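Local coordinates for protein rhino (PDB 5XYW) that is a chromatin protein related to HP1 that probably marks piRNA-producing loci, pairing with a second copy and binding another protein through its chromo shadow domain, at residues L14-V19 against V32-C37; E27-V32 against I40-M45. All coordinates share one frame; numbering follows the deposited sequence.

Contact 1 (L14-V19 against V32-C37); sequences LELDKV and VTWKGC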
loop_
_atom_site.group_PDB
_atom_site.type_symbol
_atom_site.label_atom_id
_atom_site.label_comp_id
_atom_site.label_asym_id
_atom_site.label_seq_id
_atom_site.Cartn_x
_atom_site.Cartn_y
_atom_site.Cartn_z
ATOM N N LEU A 14 -4.522 -5.989 -19.861
ATOM C CA LEU A 14 -4.682 -4.717 -20.545
ATOM C C LEU A 14 -3.497 -3.829 -20.173
ATOM O O LEU A 14 -2.664 -4.201 -19.344
ATOM C CB LEU A 14 -6.010 -4.049 -20.171
ATOM C CG LEU A 14 -7.301 -4.879 -20.224
ATOM C CD1 LEU A 14 -8.515 -4.034 -19.880
ATOM C CD2 LEU A 14 -7.489 -5.512 -21.579
ATOM N N GLU A 15 -3.406 -2.662 -20.798
ATOM C CA GLU A 15 -2.382 -1.699 -20.424
ATOM C C GLU A 15 -2.931 -0.787 -19.348
ATOM O O GLU A 15 -4.075 -0.330 -19.450
ATOM C CB GLU A 15 -1.921 -0.876 -21.627
ATOM C CG GLU A 15 -1.060 -1.639 -22.615
ATOM C CD GLU A 15 -0.754 -0.822 -23.856
ATOM O OE1 GLU A 15 -1.304 0.300 -23.986
ATOM O OE2 GLU A 15 0.040 -1.299 -24.696
ATOM N N LEU A 16 -2.117 -0.540 -18.320
ATOM C CA LEU A 16 -2.459 0.397 -17.248
ATOM C C LEU A 16 -2.908 1.758 -17.803
ATOM O O LEU A 16 -2.225 2.347 -18.657
ATOM C CB LEU A 16 -1.263 0.590 -16.308
ATOM C CG LEU A 16 -1.491 1.413 -15.028
ATOM C CD1 LEU A 16 -2.667 0.850 -14.219
ATOM C CD2 LEU A 16 -0.231 1.479 -14.163
ATOM N N ASP A 17 -4.061 2.249 -17.346
ATOM C CA ASP A 17 -4.428 3.616 -17.663
ATOM C C ASP A 17 -3.993 4.531 -16.522
ATOM O O ASP A 17 -2.953 5.183 -16.602
ATOM C CB ASP A 17 -5.917 3.735 -17.925
ATOM C CG ASP A 17 -6.315 5.126 -18.356
ATOM O OD1 ASP A 17 -5.438 5.860 -18.848
ATOM O OD2 ASP A 17 -7.501 5.491 -18.209
ATOM N N LYS A 18 -4.763 4.567 -15.441
ATOM C CA LYS A 18 -4.343 5.373 -14.298
ATOM C C LYS A 18 -4.115 4.577 -13.014
ATOM O O LYS A 18 -4.440 3.388 -12.915
ATOM C CB LYS A 18 -5.368 6.473 -14.038
ATOM C CG LYS A 18 -5.637 7.335 -15.251
ATOM C CD LYS A 18 -6.595 8.468 -14.929
ATOM C CE LYS A 18 -6.748 9.422 -16.106
ATOM N NZ LYS A 18 -7.606 10.582 -15.745
ATOM N N VAL A 19 -3.500 5.249 -12.051
ATOM C CA VAL A 19 -3.505 4.809 -10.671
ATOM C C VAL A 19 -4.315 5.823 -9.921
ATOM O O VAL A 19 -3.851 6.926 -9.675
ATOM C CB VAL A 19 -2.109 4.727 -10.047
ATOM C CG1 VAL A 19 -2.230 4.253 -8.601
ATOM C CG2 VAL A 19 -1.222 3.806 -10.844
ATOM N N VAL A 32 -6.624 1.051 -9.618
ATOM C CA VAL A 32 -6.232 1.435 -10.957
ATOM C C VAL A 32 -7.319 1.205 -11.999
ATOM O O VAL A 32 -8.127 0.284 -11.884
ATOM C CB VAL A 32 -4.992 0.649 -11.423
ATOM C CG1 VAL A 32 -3.824 0.837 -10.468
ATOM C CG2 VAL A 32 -5.332 -0.811 -11.586
ATOM N N THR A 33 -7.316 2.041 -13.035
ATOM C CA THR A 33 -8.133 1.785 -14.217
ATOM C C THR A 33 -7.262 1.242 -15.333
ATOM O O THR A 33 -6.033 1.402 -15.305
ATOM C CB THR A 33 -8.863 3.037 -14.706
ATOM O OG1 THR A 33 -7.910 4.064 -15.029
ATOM C CG2 THR A 33 -9.808 3.527 -13.643
ATOM N N TRP A 34 -7.903 0.592 -16.304
ATOM C CA TRP A 34 -7.215 0.081 -17.489
ATOM C C TRP A 34 -7.717 0.781 -18.759
ATOM O O TRP A 34 -8.794 1.383 -18.758
ATOM C CB TRP A 34 -7.400 -1.435 -17.590
ATOM C CG TRP A 34 -7.017 -2.147 -16.328
ATOM C CD1 TRP A 34 -7.848 -2.539 -15.324
ATOM C CD2 TRP A 34 -5.696 -2.536 -15.930
ATOM N NE1 TRP A 34 -7.129 -3.150 -14.328
ATOM C CE2 TRP A 34 -5.807 -3.158 -14.676
ATOM C CE3 TRP A 34 -4.431 -2.413 -16.518
ATOM C CZ2 TRP A 34 -4.701 -3.655 -13.992
ATOM C CZ3 TRP A 34 -3.335 -2.915 -15.838
ATOM C CH2 TRP A 34 -3.476 -3.527 -14.589
ATOM N N LYS A 35 -6.937 0.703 -19.836
ATOM C CA LYS A 35 -7.249 1.441 -21.072
ATOM C C LYS A 35 -8.400 0.837 -21.864
ATOM O O LYS A 35 -8.284 -0.259 -22.428
ATOM C CB LYS A 35 -6.017 1.541 -21.964
ATOM C CG LYS A 35 -5.201 2.804 -21.723
ATOM C CD LYS A 35 -3.855 2.775 -22.451
ATOM C CE LYS A 35 -2.977 3.943 -22.042
ATOM N NZ LYS A 35 -1.551 3.631 -22.308
ATOM N N GLY A 36 -9.507 1.579 -21.891
ATOM C CA GLY A 36 -10.729 1.160 -22.550
ATOM C C GLY A 36 -11.809 0.627 -21.629
ATOM O O GLY A 36 -12.934 0.419 -22.080
ATOM N N CYS A 37 -11.487 0.458 -20.343
ATOM C CA CYS A 37 -12.228 -0.456 -19.452
ATOM C C CYS A 37 -13.382 0.107 -18.588
ATOM O O CYS A 37 -14.345 -0.611 -18.320
ATOM C CB CYS A 37 -11.228 -1.143 -18.520
ATOM S SG CYS A 37 -11.960 -2.351 -17.404
#
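A classic beta bulge marks the hairpin between strands 16-24 and 28-34, where Asp17 and Lys18 both face Thr33. The Thr33 carbonyl accepts Asp17 N at 3.0 Å (N to O), while its reach to Lys18 N is weak. Lys18 N is held mainly by the side chain: OG1 of Thr33 sits between its own backbone N and carbonyl carbon (chi1 59°), which turns it toward Lys18 N, 3.2 Å away, in a bond bent to 148° at the hydrogen. Thr33 N in turn donates to Lys18 O, from above the carbonyl plane rather than onto a lone pair. Leu16 with Trp34 and Val19 with Val32 are the non-hydrogen-bonded antiparallel pairs that bracket the extra residue, so the register shifts by one within this first hairpin of the chromo shadow domain. Trp34, the last residue of strand 28-34, carries much of the apolar contact. Its CE3 brings the ring edge to Glu15 C at 3.6 Å, nearly in plane, and one ring face takes Leu16 CD1 toward the rim, about 4.1 Å above the plane, with Val32 CG2 over the same face. Leu16 CD1 also meets Val32 CB at 3.6 Å, the two side chains crossing near a right angle. Just before strand 16-24, Leu14 lays CD1 against Trp34 CB at 3.6 Å, and Lys35 N donates to Glu15 O at 3.1 Å, almost straight in line with the carbonyl bond. Beyond that bond the extended chains of Glu15 and Lys35 cross obliquely and make a long salt bridge, Glu15 OE1 to Lys35 NZ 3.7 Å. Inward, Leu16 and Trp34 rest on Ile48 of helix 45-51, and Leu16 and Val19 touch Gln55 of helix 53-61.

Contact 2 (E27-V32 against I40-M45); sequences ELFLFV and IDAVPM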
loop_
_atom_site.group_PDB
_atom_site.type_symbol
_atom_site.label_atom_id
_atom_site.label_comp_id
_atom_site.label_asym_id
_atom_site.label_seq_id
_atom_site.Cartn_x
_atom_site.Cartn_y
_atom_site.Cartn_z
ATOM N N GLU A 27 -1.272 -6.010 2.773
ATOM C CA GLU A 27 -0.695 -5.665 1.508
ATOM C C GLU A 27 -1.166 -4.270 1.128
ATOM O O GLU A 27 -2.235 -3.825 1.551
ATOM C CB GLU A 27 -1.053 -6.698 0.447
ATOM C CG GLU A 27 -0.173 -7.915 0.545
ATOM C CD GLU A 27 -0.394 -8.879 -0.587
ATOM O OE1 GLU A 27 -1.098 -8.502 -1.545
ATOM O OE2 GLU A 27 0.131 -10.012 -0.517
ATOM N N LEU A 28 -0.324 -3.568 0.377
ATOM C CA LEU A 28 -0.694 -2.292 -0.182
ATOM C C LEU A 28 -1.515 -2.541 -1.446
ATOM O O LEU A 28 -1.169 -3.379 -2.279
ATOM C CB LEU A 28 0.557 -1.477 -0.468
ATOM C CG LEU A 28 0.452 -0.033 -0.932
ATOM C CD1 LEU A 28 -0.567 0.770 -0.140
ATOM C CD2 LEU A 28 1.810 0.586 -0.805
ATOM N N PHE A 29 -2.629 -1.845 -1.574
ATOM C CA PHE A 29 -3.465 -2.007 -2.752
ATOM C C PHE A 29 -3.505 -0.730 -3.544
ATOM O O PHE A 29 -3.588 0.353 -2.976
ATOM C CB PHE A 29 -4.890 -2.415 -2.371
ATOM C CG PHE A 29 -5.055 -3.880 -2.201
ATOM C CD1 PHE A 29 -5.176 -4.699 -3.312
ATOM C CD2 PHE A 29 -5.052 -4.444 -0.936
ATOM C CE1 PHE A 29 -5.305 -6.063 -3.159
ATOM C CE2 PHE A 29 -5.166 -5.797 -0.772
ATOM C CZ PHE A 29 -5.306 -6.617 -1.873
ATOM N N LEU A 30 -3.433 -0.866 -4.856
ATOM C CA LEU A 30 -3.597 0.269 -5.731
ATOM C C LEU A 30 -4.883 0.070 -6.459
ATOM O O LEU A 30 -5.178 -1.020 -6.943
ATOM C CB LEU A 30 -2.435 0.425 -6.728
ATOM C CG LEU A 30 -0.999 0.520 -6.202
ATOM C CD1 LEU A 30 -0.138 1.087 -7.279
ATOM C CD2 LEU A 30 -0.879 1.350 -4.925
ATOM N N PHE A 31 -5.643 1.145 -6.524
ATOM C CA PHE A 31 -6.876 1.171 -7.254
ATOM C C PHE A 31 -6.642 1.881 -8.575
ATOM O O PHE A 31 -6.447 3.116 -8.628
ATOM C CB PHE A 31 -7.942 1.822 -6.390
ATOM C CG PHE A 31 -8.033 1.192 -5.034
ATOM C CD1 PHE A 31 -8.648 -0.056 -4.874
ATOM C CD2 PHE A 31 -7.446 1.795 -3.932
ATOM C CE1 PHE A 31 -8.715 -0.672 -3.630
ATOM C CE2 PHE A 31 -7.515 1.183 -2.674
ATOM C CZ PHE A 31 -8.153 -0.058 -2.528
ATOM N N VAL A 32 -6.624 1.051 -9.618
ATOM C CA VAL A 32 -6.232 1.435 -10.957
ATOM C C VAL A 32 -7.319 1.205 -11.999
ATOM O O VAL A 32 -8.127 0.284 -11.884
ATOM C CB VAL A 32 -4.992 0.649 -11.423
ATOM C CG1 VAL A 32 -3.824 0.837 -10.468
ATOM C CG2 VAL A 32 -5.332 -0.811 -11.586
ATOM N N ILE A 40 -12.613 0.077 -12.136
ATOM C CA ILE A 40 -11.479 0.206 -11.234
ATOM C C ILE A 40 -11.201 -1.135 -10.585
ATOM O O ILE A 40 -12.123 -1.877 -10.251
ATOM C CB ILE A 40 -11.747 1.250 -10.146
ATOM C CG1 ILE A 40 -12.366 2.498 -10.783
ATOM C CG2 ILE A 40 -10.488 1.549 -9.354
ATOM C CD1 ILE A 40 -12.888 3.496 -9.800
ATOM N N ASP A 41 -9.928 -1.452 -10.434
ATOM C CA ASP A 41 -9.517 -2.714 -9.864
ATOM C C ASP A 41 -8.587 -2.451 -8.709
ATOM O O ASP A 41 -7.781 -1.507 -8.742
ATOM C CB ASP A 41 -8.828 -3.604 -10.897
ATOM C CG ASP A 41 -9.787 -4.159 -11.906
ATOM O OD1 ASP A 41 -10.941 -3.686 -11.948
ATOM O OD2 ASP A 41 -9.388 -5.061 -12.664
ATOM N N ALA A 42 -8.738 -3.274 -7.674
ATOM C CA ALA A 42 -7.785 -3.320 -6.589
ATOM C C ALA A 42 -6.716 -4.285 -7.045
ATOM O O ALA A 42 -7.024 -5.395 -7.484
ATOM C CB ALA A 42 -8.435 -3.774 -5.313
ATOM N N VAL A 43 -5.464 -3.848 -7.013
ATOM C CA VAL A 43 -4.376 -4.692 -7.449
ATOM C C VAL A 43 -3.291 -4.550 -6.425
ATOM O O VAL A 43 -2.981 -3.438 -6.029
ATOM C CB VAL A 43 -3.873 -4.301 -8.835
ATOM C CG1 VAL A 43 -2.691 -5.182 -9.239
ATOM C CG2 VAL A 43 -5.005 -4.392 -9.851
ATOM N N PRO A 44 -2.734 -5.672 -5.954
ATOM C CA PRO A 44 -1.649 -5.558 -4.980
ATOM C C PRO A 44 -0.451 -4.793 -5.536
ATOM O O PRO A 44 -0.075 -4.959 -6.699
ATOM C CB PRO A 44 -1.293 -7.020 -4.683
ATOM C CG PRO A 44 -2.516 -7.767 -4.987
ATOM C CD PRO A 44 -3.158 -7.070 -6.138
ATOM N N MET A 45 0.109 -3.938 -4.690
ATOM C CA MET A 45 1.250 -3.097 -5.019
ATOM C C MET A 45 2.384 -3.831 -5.721
ATOM O O MET A 45 2.929 -3.345 -6.695
ATOM C CB MET A 45 1.783 -2.457 -3.742
ATOM C CG MET A 45 3.262 -2.136 -3.786
ATOM S SD MET A 45 3.684 -0.743 -4.843
ATOM C CE MET A 45 4.649 0.167 -3.633
#
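With CG anti to the carbonyl carbon in both Phe29 (chi1 -86°) and Phe31 (chi1 -52°), the two rings come down beside Pro44 and Ala42 on a single face of the sheet. Phe31 sets CE1 against Ala42 CB at 3.5 Å. Phe29 leans back toward strand 40-44 and lies alongside Pro44, pointing the same way, with its CE1 3.7 Å from Pro44 CG; its CD1 also reaches Ala42 CB at 3.9 Å, so the alanine methyl touches both aromatic side chains, from directions about a right angle apart. Pro44 and Ala42 occupy non-hydrogen-bonded positions of this antiparallel hairpin, a place where a proline, lacking an N-H, costs the pairing nothing. The hydrogen-bonded pairs alternate with them: Leu30 N donates to Val43 O at 2.9 Å, practically straight at 178°, Val43 N returns a bond to Leu30 O at 2.8 Å, and Val32 and Asp41 are joined by a matching reciprocal pair. On the face carrying Leu30 and Val43, the Val32 and Val43 methyls meet CG2 to CG2 at 4.0 Å. Pro44 is also the N-cap residue of helix 45-51, and Met45 N, in the helix's first turn, is satisfied by the strand carbonyl Leu28 O at 2.8 Å. Leu28 CB packs on Met45 CB at 3.6 Å beside that bond. Ala42 N turns outward from the hairpin to a hydrogen bond with a polar side chain of another protein, whose aromatic side chain meets the Phe31 ring, so this edge of the sheet takes part in partner binding. Strand 16-24 flanks strand 28-34 on its other side, where His21 meets Phe31, while Phe60 of helix 53-61 packs on Leu28, Leu30 and Met45.

Overall arrangement
From the N terminus, the chain runs through 14-19 along strand 16-24, turns, and comes back on strand 28-34; contact 1 closes this first hairpin at the end far from its turn. Before that return is complete, 27-32 has already entered contact 2, whose second half, 40-45, closes the following hairpin and leads into helix 45-51. The segments therefore alternate, and the two contacts cross, with Val32 common to both. Strand 28-34 is the middle of the three-stranded antiparallel sheet, carrying contact 1 on one edge and contact 2 on the other. Val19 against Leu30 and Trp34 against Asp41 and Val43 link them directly.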